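Local coordinates for protein 4-amino-4-deoxychorismate lyase (PDB 3LUL) that belongs to the class IV aminotransferase family of pyridoxal phosphate enzymes and carries the cofactor covalently attached to a lysine side chain, at residues 63-66 / 67-70; 190-193 / 194-197. All coordinates share one frame; numbering follows the deposited sequence.

Followed from the N terminus, the chain first builds a mixed sheet that includes strands 28-36 and 84-91, and helices 43-57 and 65-78 lie in the connection between those two strands. Contact 1 is the opening turn of the second helix, where 63-66 leads directly into 67-70 and tryptophan and phenylalanine side chains meet helix 43-57. Contact 2 comes much later, in the loop joining strand 187-190 of the larger sheet to helix 201-212. Each contact closes a short turn of its own. The two follow in series, neither nested nor crossed, with centres about 30 Å apart and nearest atoms about 19 Å apart.

Contact 1 of 2, residues 63-66 / 67-70; sequences ISFD and DWFE
Phe65 and Trp68 meet on the first turn of helix 65-78, a start marked by a serine N-cap, and their rings lie obliquely: the phenyl and the five-membered indole ring have planes 36° apart. The touch is made by Phe65 CD1 and Trp68 CD1, 3.9 Å from each other. Phe69, one turn on from Phe65, runs beside it in the same direction, its CD1 lying 4.0 Å from Phe65 CZ, while its CB sits over one face of the Phe65 ring, toward the rim. With CG of Phe65 opposite the backbone N (chi1 173°), its ring leans forward along the helix, toward the next turn, where it meets both partners. This aromatic side faces helix 43-57: Phe65 and Phe69 touch Ala43, and the buried Trp68 packs on His46 and Leu50 while its NE1 donates to Ala43 O.

Ile63, just ahead of the cap, lays CD1 against the Trp68 backbone, 3.9 Å from Trp68 N. Behind these side chains, Phe69 N donates to Phe65 O in a regular helical bond. At the cap itself, Ser64 OG is turned to a chi1 of 69°, which lets it accept from Asp67 N at 3.2 Å. A single water closes the turn on the acidic side, accepting from Ser64 N and donating to Asp67 OD2 at 2.6 Å.

Contact 2 of 2, residues 190-193 / 194-197; sequences TPRV and EDGI
The turn that carries the chain out of strand 187-190 toward helix 201-212 includes a short 3-10 segment, and Arg192 and Asp195 are joined across it through backbone and side-chain atoms alike. Arg192 N donates to Asp195 OD2 at 2.9 Å through a bent bond that meets the oxygen from above the carboxylate plane. In return, Asp195 N donates to Arg192 O at 3.0 Å. Asp195 CG stands beside its own backbone N (chi1 -64°), which folds the carboxylate back over the turn and leaves OD1 for the guanidinium. In the conformer described, Arg192 NH2 reaches OD1 at 3.3 Å in a salt bridge, with the oxygen at the guanidinium edge and near its plane; NE adds a weak bond to the same atom. The guanidinium and carboxylate planes are 63° apart. Ser221 OG, just past strand 217-219, shares OD1 with the guanidinium, while OD2 is held by Arg192 N.

Asp195 N to Arg192 O and Gly196 N to Val193 O, the latter at 3.2 Å, are the successive i+3 to i backbone bonds of the 3-10 turn, to which the bond from Arg192 N to the Asp195 carboxylate is a side-chain addition. Gly196 then takes up a phi of 94°, a left-handed conformation in which a beta carbon would crowd the carbonyl oxygen of Asp195. Glu194 approaches the same arginine conformer differently: its CB lies over one face of the guanidinium, and its OE1 makes a long, purely electrostatic salt bridge of 3.9 Å to Arg192 NH1. On the buried side, Ile197 turns back under the loop, its CG2 4.2 Å from Pro191 CB and its CD1 3.7 Å from Pro191 O, an oxygen that accepts a hydrogen bond from Arg203 NH2 of helix 201-212.

Contact 1 of 2, residues 63-66 / 67-70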
loop_
_atom_site.group_PDB
_atom_site.type_symbol
_atom_site.label_atom_id
_atom_site.label_comp_id
_atom_site.label_asym_id
_atom_site.label_seq_id
_atom_site.Cartn_x
_atom_site.Cartn_y
_atom_site.Cartn_z
ATOM N N ILE B 63 16.058 2.203 18.782
ATOM C CA ILE B 63 16.575 3.557 18.938
ATOM C C ILE B 63 15.869 4.120 20.161
ATOM O O ILE B 63 14.646 4.102 20.233
ATOM C CB ILE B 63 16.366 4.411 17.679
ATOM C CG1 ILE B 63 16.907 5.836 17.903
ATOM C CG2 ILE B 63 14.911 4.456 17.235
ATOM C CD1 ILE B 63 16.969 6.671 16.577
ATOM N N SER B 64 16.642 4.613 21.120
ATOM C CA SER B 64 16.053 5.117 22.357
ATOM C C SER B 64 15.342 6.432 22.063
ATOM O O SER B 64 15.614 7.090 21.038
ATOM C CB SER B 64 17.138 5.300 23.422
ATOM O OG SER B 64 17.993 6.368 23.049
ATOM N N PHE B 65 14.422 6.841 22.935
ATOM C CA PHE B 65 13.783 8.130 22.748
ATOM C C PHE B 65 14.803 9.275 22.719
ATOM O O PHE B 65 14.691 10.194 21.915
ATOM C CB PHE B 65 12.724 8.415 23.826
ATOM C CG PHE B 65 12.192 9.806 23.745
ATOM C CD1 PHE B 65 11.413 10.184 22.640
ATOM C CD2 PHE B 65 12.536 10.766 24.686
ATOM C CE1 PHE B 65 10.948 11.471 22.519
ATOM C CE2 PHE B 65 12.072 12.074 24.571
ATOM C CZ PHE B 65 11.285 12.435 23.473
ATOM N N ASP B 66 15.757 9.246 23.651
ATOM C CA ASP B 66 16.751 10.317 23.718
ATOM C C ASP B 66 17.545 10.419 22.402
ATOM O O ASP B 66 17.827 11.529 21.944
ATOM C CB ASP B 66 17.668 10.122 24.914
ATOM C CG ASP B 66 16.956 10.383 26.246
ATOM O OD1 ASP B 66 15.906 11.061 26.265
ATOM O OD2 ASP B 66 17.456 9.910 27.281
ATOM N N ASP B 67 17.943 9.277 21.838
ATOM C CA ASP B 67 18.691 9.283 20.580
ATOM C C ASP B 67 17.808 9.782 19.421
ATOM O O ASP B 67 18.262 10.576 18.571
ATOM C CB ASP B 67 19.283 7.905 20.252
ATOM C CG ASP B 67 20.501 7.557 21.121
ATOM O OD1 ASP B 67 21.017 8.406 21.878
ATOM O OD2 ASP B 67 20.954 6.415 21.027
ATOM N N TRP B 68 16.548 9.357 19.427
ATOM C CA TRP B 68 15.554 9.834 18.453
ATOM C C TRP B 68 15.470 11.338 18.513
ATOM O O TRP B 68 15.600 12.022 17.495
ATOM C CB TRP B 68 14.215 9.216 18.793
ATOM C CG TRP B 68 12.958 9.813 18.238
ATOM C CD1 TRP B 68 12.141 10.701 18.865
ATOM C CD2 TRP B 68 12.303 9.456 17.023
ATOM N NE1 TRP B 68 11.039 10.961 18.099
ATOM C CE2 TRP B 68 11.108 10.201 16.962
ATOM C CE3 TRP B 68 12.612 8.595 15.969
ATOM C CZ2 TRP B 68 10.242 10.130 15.887
ATOM C CZ3 TRP B 68 11.739 8.507 14.902
ATOM C CH2 TRP B 68 10.572 9.278 14.858
ATOM N N PHE B 69 15.256 11.853 19.721
ATOM C CA PHE B 69 15.110 13.297 19.905
ATOM C C PHE B 69 16.371 14.025 19.435
ATOM O O PHE B 69 16.286 14.987 18.689
ATOM C CB PHE B 69 14.773 13.626 21.367
ATOM C CG PHE B 69 14.384 15.072 21.593
ATOM C CD1 PHE B 69 13.047 15.469 21.498
ATOM C CD2 PHE B 69 15.343 16.008 21.927
ATOM C CE1 PHE B 69 12.678 16.796 21.714
ATOM C CE2 PHE B 69 14.987 17.353 22.155
ATOM C CZ PHE B 69 13.651 17.734 22.061
ATOM N N GLU B 70 17.535 13.520 19.828
ATOM C CA GLU B 70 18.842 14.097 19.424
ATOM C C GLU B 70 19.000 14.128 17.900
ATOM O O GLU B 70 19.501 15.115 17.343
ATOM C CB GLU B 70 20.013 13.325 20.072
ATOM C CG GLU B 70 21.453 13.607 19.507
ATOM C CD GLU B 70 21.914 15.066 19.609
ATOM O OE1 GLU B 70 21.120 15.933 20.047
ATOM O OE2 GLU B 70 23.089 15.344 19.240
HETATM O O HOH W 1 19.424 4.302 20.797
#

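Contact 2 of 2, residues 190-193 / 194-197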
loop_
_atom_site.group_PDB
_atom_site.type_symbol
_atom_site.label_atom_id
_atom_site.label_comp_id
_atom_site.label_asym_id
_atom_site.label_seq_id
_atom_site.Cartn_x
_atom_site.Cartn_y
_atom_site.Cartn_z
ATOM N N THR B 190 -16.342 12.108 17.003
ATOM C CA THR B 190 -15.273 11.639 16.139
ATOM C C THR B 190 -15.332 10.107 16.035
ATOM O O THR B 190 -15.788 9.445 16.959
ATOM C CB THR B 190 -13.910 12.136 16.652
ATOM O OG1 THR B 190 -12.951 12.016 15.616
ATOM C CG2 THR B 190 -13.442 11.380 17.922
ATOM N N PRO B 191 -14.967 9.553 14.872
ATOM C CA PRO B 191 -15.012 8.088 14.767
ATOM C C PRO B 191 -14.178 7.382 15.833
ATOM O O PRO B 191 -13.138 7.912 16.276
ATOM C CB PRO B 191 -14.446 7.855 13.357
ATOM C CG PRO B 191 -14.995 8.986 12.593
ATOM C CD PRO B 191 -14.814 10.165 13.539
ATOM N N ARG B 192 -14.642 6.202 16.252
ATOM C CA ARG B 192 -13.933 5.344 17.198
ATOM C C ARG B 192 -12.673 4.764 16.576
ATOM O O ARG B 192 -12.619 4.566 15.354
ATOM C CB ARG B 192 -14.822 4.159 17.587
ATOM C CG ARG B 192 -16.085 4.492 18.297
ATOM C CD ARG B 192 -16.887 3.206 18.616
ATOM N NE ARG B 192 -17.007 2.323 17.456
ATOM C CZ ARG B 192 -16.951 0.996 17.513
ATOM N NH1 ARG B 192 -16.780 0.389 18.681
ATOM N NH2 ARG B 192 -17.052 0.276 16.402
ATOM N N VAL B 193 -11.665 4.461 17.402
ATOM C CA VAL B 193 -10.482 3.749 16.923
ATOM C C VAL B 193 -10.926 2.438 16.241
ATOM O O VAL B 193 -10.408 2.092 15.207
ATOM C CB VAL B 193 -9.463 3.444 18.049
ATOM C CG1 VAL B 193 -8.216 2.781 17.469
ATOM C CG2 VAL B 193 -9.059 4.708 18.765
ATOM N N GLU B 194 -11.933 1.788 16.798
ATOM C CA GLU B 194 -12.453 0.513 16.278
ATOM C C GLU B 194 -13.165 0.606 14.922
ATOM O O GLU B 194 -13.422 -0.428 14.309
ATOM C CB GLU B 194 -13.406 -0.114 17.293
ATOM C CG GLU B 194 -12.779 -0.445 18.634
ATOM C CD GLU B 194 -13.152 0.519 19.764
ATOM O OE1 GLU B 194 -13.215 1.752 19.557
ATOM O OE2 GLU B 194 -13.393 0.020 20.874
ATOM N N ASP B 195 -13.476 1.819 14.445
ATOM C CA ASP B 195 -14.041 1.988 13.117
ATOM C C ASP B 195 -13.007 1.787 11.993
ATOM O O ASP B 195 -13.379 1.788 10.807
ATOM C CB ASP B 195 -14.722 3.361 12.940
ATOM C CG ASP B 195 -15.926 3.557 13.832
ATOM O OD1 ASP B 195 -16.646 2.559 14.090
ATOM O OD2 ASP B 195 -16.144 4.736 14.263
ATOM N N GLY B 196 -11.724 1.633 12.353
ATOM C CA GLY B 196 -10.659 1.344 11.420
ATOM C C GLY B 196 -9.932 2.585 10.923
ATOM O O GLY B 196 -9.816 2.821 9.719
ATOM N N ILE B 197 -9.536 3.437 11.858
ATOM C CA ILE B 197 -8.876 4.699 11.550
ATOM C C ILE B 197 -7.438 4.669 12.013
ATOM O O ILE B 197 -7.046 3.803 12.811
ATOM C CB ILE B 197 -9.575 5.908 12.267
ATOM C CG1 ILE B 197 -9.543 5.740 13.788
ATOM C CG2 ILE B 197 -11.020 6.074 11.754
ATOM C CD1 ILE B 197 -9.967 6.997 14.600
#